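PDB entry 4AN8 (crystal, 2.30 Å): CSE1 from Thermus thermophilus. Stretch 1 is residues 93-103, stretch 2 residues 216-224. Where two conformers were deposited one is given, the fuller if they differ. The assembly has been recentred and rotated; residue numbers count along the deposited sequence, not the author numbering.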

# COMPACT_ATOMS: atom_id res chain seq x y z
N ASP A 93 -4.24 28.74 8.43
CA ASP A 93 -5.63 29.13 8.37
C ASP A 93 -6.59 27.93 8.36
O ASP A 93 -7.53 27.87 9.14
N TYR A 94 -6.34 26.98 7.48
CA TYR A 94 -7.15 25.77 7.42
C TYR A 94 -7.17 25.03 8.75
O TYR A 94 -8.23 24.68 9.26
N LEU A 95 -6.00 24.82 9.36
CA LEU A 95 -5.93 24.13 10.64
C LEU A 95 -6.65 24.87 11.80
O LEU A 95 -7.25 24.25 12.70
N ASN A 96 -6.58 26.19 11.79
CA ASN A 96 -7.28 27.00 12.78
C ASN A 96 -8.78 26.91 12.59
O ASN A 96 -9.52 26.78 13.55
N ARG A 97 -9.22 26.95 11.34
CA ARG A 97 -10.65 26.80 11.04
C ARG A 97 -11.24 25.43 11.45
O ARG A 97 -12.38 25.36 11.89
N PHE A 98 -10.48 24.34 11.29
CA PHE A 98 -11.03 23.01 11.58
C PHE A 98 -10.51 22.37 12.86
O PHE A 98 -10.88 21.26 13.21
N ARG A 99 -9.68 23.12 13.57
CA ARG A 99 -9.10 22.65 14.82
C ARG A 99 -10.10 21.94 15.74
O ARG A 99 -9.79 20.91 16.33
N ASP A 100 -11.30 22.47 15.87
CA ASP A 100 -12.25 21.86 16.79
C ASP A 100 -12.80 20.52 16.30
O ASP A 100 -13.55 19.85 17.03
N ARG A 101 -12.41 20.11 15.09
CA ARG A 101 -12.78 18.79 14.59
C ARG A 101 -11.65 17.74 14.73
O ARG A 101 -11.81 16.58 14.34
N PHE A 102 -10.52 18.14 15.32
CA PHE A 102 -9.36 17.25 15.39
C PHE A 102 -9.04 16.76 16.78
O PHE A 102 -7.96 16.21 17.02
N PHE A 103 -9.97 16.95 17.70
CA PHE A 103 -9.83 16.34 19.02
C PHE A 103 -10.19 14.86 18.96
O PHE A 103 -11.22 14.47 18.38
N ALA A 216 -14.83 16.50 -0.00
CA ALA A 216 -14.68 17.06 1.32
C ALA A 216 -14.21 15.93 2.21
O ALA A 216 -14.70 14.81 2.10
N PRO A 217 -13.24 16.21 3.08
CA PRO A 217 -12.82 15.21 4.06
C PRO A 217 -13.87 15.13 5.18
O PRO A 217 -14.73 16.03 5.29
N ILE A 218 -13.79 14.08 5.98
CA ILE A 218 -14.78 13.81 7.00
C ILE A 218 -14.99 14.99 7.94
O ILE A 218 -16.11 15.19 8.43
N TRP A 219 -13.95 15.79 8.20
CA TRP A 219 -14.08 16.89 9.16
C TRP A 219 -14.74 18.16 8.58
O TRP A 219 -15.02 19.09 9.34
N GLU A 220 -14.99 18.19 7.28
CA GLU A 220 -15.64 19.32 6.62
C GLU A 220 -17.16 19.14 6.48
O GLU A 220 -17.85 20.02 5.98
N VAL A 221 -17.67 17.99 6.92
CA VAL A 221 -19.09 17.71 6.91
C VAL A 221 -19.54 17.48 8.36
O VAL A 221 -18.70 17.33 9.26
N PRO A 222 -20.85 17.49 8.61
CA PRO A 222 -21.30 17.42 10.00
C PRO A 222 -20.95 16.08 10.63
O PRO A 222 -20.88 15.06 9.92
N PRO A 223 -20.71 16.07 11.95
CA PRO A 223 -20.34 14.83 12.64
C PRO A 223 -21.41 13.77 12.45
O PRO A 223 -22.57 14.09 12.26
N LEU A 224 -21.01 12.51 12.46
CA LEU A 224 -21.95 11.44 12.18
C LEU A 224 -22.58 11.06 13.48
O LEU A 224 -21.92 11.11 14.52

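Packing of residues 93-103, which begin in a helix, against the irregular segment 216-224 of CSE1, a contact that buries 459 Å² counting both sides. The backbones come nearest at Arg-101 and Trp-219, whose CA atoms are 5.9 Å apart, and the two largest contributions come from these same residues. Trp-219 is the principal bump. Its CA-to-CB bond points sideways, but chi1 at 57° (p) and chi2 at 82° bring the indole into a hollow formed by three aromatic side chains of the first stretch. Phe-102 (chi1 m) lies over one indole face, its CZ 3.7 Å from CD2 of Trp-219, with the ring planes inclined at 47°, so the pair is oblique. Phe-98 (chi1 m), which points toward the second stretch, receives the edge of the indole on its face in an offset edge-to-face arrangement: CG of Phe-98 lies 3.9 Å from CD1 of Trp-219, and the planes meet at 60°. Tyr-94 (chi1 t) starts sideways and reaches in with its hydroxyl end, meeting the indole rim to rim.

That rim contact is also polar. NE1 of Trp-219 donates to OH of Tyr-94 at 2.6 Å, and the same OH donates to OE2 of Glu-220 at 2.8 Å, so the hydroxyl relays a short chain from indole to carboxylate near the plane of the tyrosine ring. Glu-220 (chi1 m, chi2 t) bends its stem past Phe-98, where CG of Glu-220 packs 3.6 Å from CZ of Phe-98. Pro-217 adds a small van der Waals contact, its CG 3.6 Å from OH of Tyr-94.

Arg-101 points toward the second stretch and is the counterpart bump. Its CB rests 3.8 Å from CB of Trp-219, and chi1, chi2 and chi3, all m, coil the chain so that the guanidinium enters a pocket lined largely by backbone. Val-221 O sits at the guanidinium edge and accepts from both NH1 of Arg-101 (2.7 Å) and NH2 of Arg-101 (2.9 Å), a fork that needs no inward side chain: Val-221 itself points away. CD of Pro-223 covers one guanidinium face, 3.7 Å from NH1 of Arg-101; Trp-219 O lies over the opposite face, 3.3 Å from NH1 of Arg-101, at an angle too poor for a hydrogen bond. Water 1 fills the space beyond NH2, accepting a weak bond from NH2 of Arg-101 at 3.0 Å and lying 2.8 Å from both Ile-218 O and Pro-222 O.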

# COMPACT_ATOMS: atom_id res chain seq x y z
CB ASP A 93 -5.91 30.05 7.17
CG ASP A 93 -5.24 31.41 7.32
OD1 ASP A 93 -4.89 31.80 8.46
OD2 ASP A 93 -5.07 32.10 6.28
CB TYR A 94 -6.66 24.86 6.29
CG TYR A 94 -7.58 23.69 6.03
CD1 TYR A 94 -7.41 22.49 6.72
CD2 TYR A 94 -8.61 23.78 5.11
CE1 TYR A 94 -8.23 21.42 6.51
CE2 TYR A 94 -9.44 22.70 4.87
CZ TYR A 94 -9.24 21.52 5.58
OH TYR A 94 -10.07 20.44 5.37
CB LEU A 95 -4.47 23.85 11.01
CG LEU A 95 -3.77 22.79 10.14
CD1 LEU A 95 -2.37 22.52 10.63
CD2 LEU A 95 -4.60 21.49 10.09
CB ASN A 96 -6.81 28.45 12.74
CG ASN A 96 -5.37 28.60 13.21
OD1 ASN A 96 -4.91 27.85 14.08
ND2 ASN A 96 -4.66 29.55 12.63
CB ARG A 97 -10.92 27.07 9.56
CG ARG A 97 -12.38 26.84 9.16
CD ARG A 97 -12.61 27.04 7.66
NE ARG A 97 -12.51 28.45 7.31
CZ ARG A 97 -12.29 28.90 6.08
NH1 ARG A 97 -12.14 28.03 5.09
NH2 ARG A 97 -12.23 30.21 5.85
CB PHE A 98 -10.92 22.08 10.35
CG PHE A 98 -11.79 22.53 9.21
CD1 PHE A 98 -13.16 22.30 9.22
CD2 PHE A 98 -11.24 23.25 8.15
CE1 PHE A 98 -13.97 22.74 8.19
CE2 PHE A 98 -12.03 23.70 7.13
CZ PHE A 98 -13.41 23.44 7.14
CB ARG A 99 -8.46 23.81 15.58
CG ARG A 99 -7.97 23.41 16.95
CD ARG A 99 -7.32 24.56 17.69
NE ARG A 99 -7.20 24.24 19.11
CZ ARG A 99 -6.16 23.60 19.63
NH1 ARG A 99 -5.15 23.23 18.85
NH2 ARG A 99 -6.12 23.34 20.93
CB ASP A 100 -13.38 22.83 17.15
CG ASP A 100 -12.89 23.99 17.99
OD1 ASP A 100 -12.09 23.76 18.93
OD2 ASP A 100 -13.28 25.15 17.70
CB ARG A 101 -13.28 18.87 13.13
CG ARG A 101 -14.58 19.69 12.93
CD ARG A 101 -15.81 19.05 13.56
NE ARG A 101 -16.12 17.75 12.96
CZ ARG A 101 -16.94 17.57 11.92
NH1 ARG A 101 -17.55 18.60 11.35
NH2 ARG A 101 -17.15 16.33 11.46
CB PHE A 102 -8.13 17.93 14.79
CG PHE A 102 -8.06 17.85 13.29
CD1 PHE A 102 -8.69 18.81 12.51
CD2 PHE A 102 -7.39 16.80 12.66
CE1 PHE A 102 -8.63 18.75 11.15
CE2 PHE A 102 -7.32 16.71 11.29
CZ PHE A 102 -7.93 17.69 10.53
CB PHE A 103 -10.69 17.05 20.08
CG PHE A 103 -10.19 18.42 20.48
CD1 PHE A 103 -9.25 18.57 21.47
CD2 PHE A 103 -10.71 19.57 19.88
CE1 PHE A 103 -8.80 19.83 21.85
CE2 PHE A 103 -10.26 20.84 20.26
CZ PHE A 103 -9.31 20.96 21.25
CB ALA A 216 -16.04 17.62 1.83
CB PRO A 217 -11.50 15.78 4.60
CG PRO A 217 -11.63 17.29 4.39
CD PRO A 217 -12.44 17.45 3.12
CB ILE A 218 -14.42 12.54 7.82
CG1 ILE A 218 -15.62 12.07 8.67
CG2 ILE A 218 -13.16 12.79 8.70
CD1 ILE A 218 -16.82 11.59 7.84
CB TRP A 219 -12.73 17.23 9.80
CG TRP A 219 -11.69 17.58 8.79
CD1 TRP A 219 -11.51 18.79 8.18
CD2 TRP A 219 -10.68 16.71 8.25
NE1 TRP A 219 -10.48 18.73 7.28
CE2 TRP A 219 -9.93 17.47 7.32
CE3 TRP A 219 -10.35 15.38 8.45
CZ2 TRP A 219 -8.86 16.93 6.62
CZ3 TRP A 219 -9.26 14.84 7.73
CH2 TRP A 219 -8.55 15.62 6.83
CB GLU A 220 -15.03 19.59 5.23
CG GLU A 220 -13.70 20.35 5.22
CD GLU A 220 -13.29 20.79 3.83
OE1 GLU A 220 -14.20 21.06 3.01
OE2 GLU A 220 -12.08 20.86 3.52
CB VAL A 221 -19.44 16.51 5.97
CG1 VAL A 221 -18.97 16.77 4.56
CG2 VAL A 221 -18.85 15.21 6.48
CB PRO A 222 -22.83 17.57 9.89
CG PRO A 222 -23.06 18.20 8.57
CD PRO A 222 -21.97 17.70 7.67
CB PRO A 223 -20.23 15.24 14.11
CG PRO A 223 -20.79 16.63 14.20
CD PRO A 223 -20.69 17.24 12.84
CB LEU A 224 -21.22 10.25 11.57
CG LEU A 224 -20.53 10.51 10.22
CD1 LEU A 224 -19.64 9.33 9.82
CD2 LEU A 224 -21.56 10.80 9.14
O HOH W 1 -18.24 14.01 9.87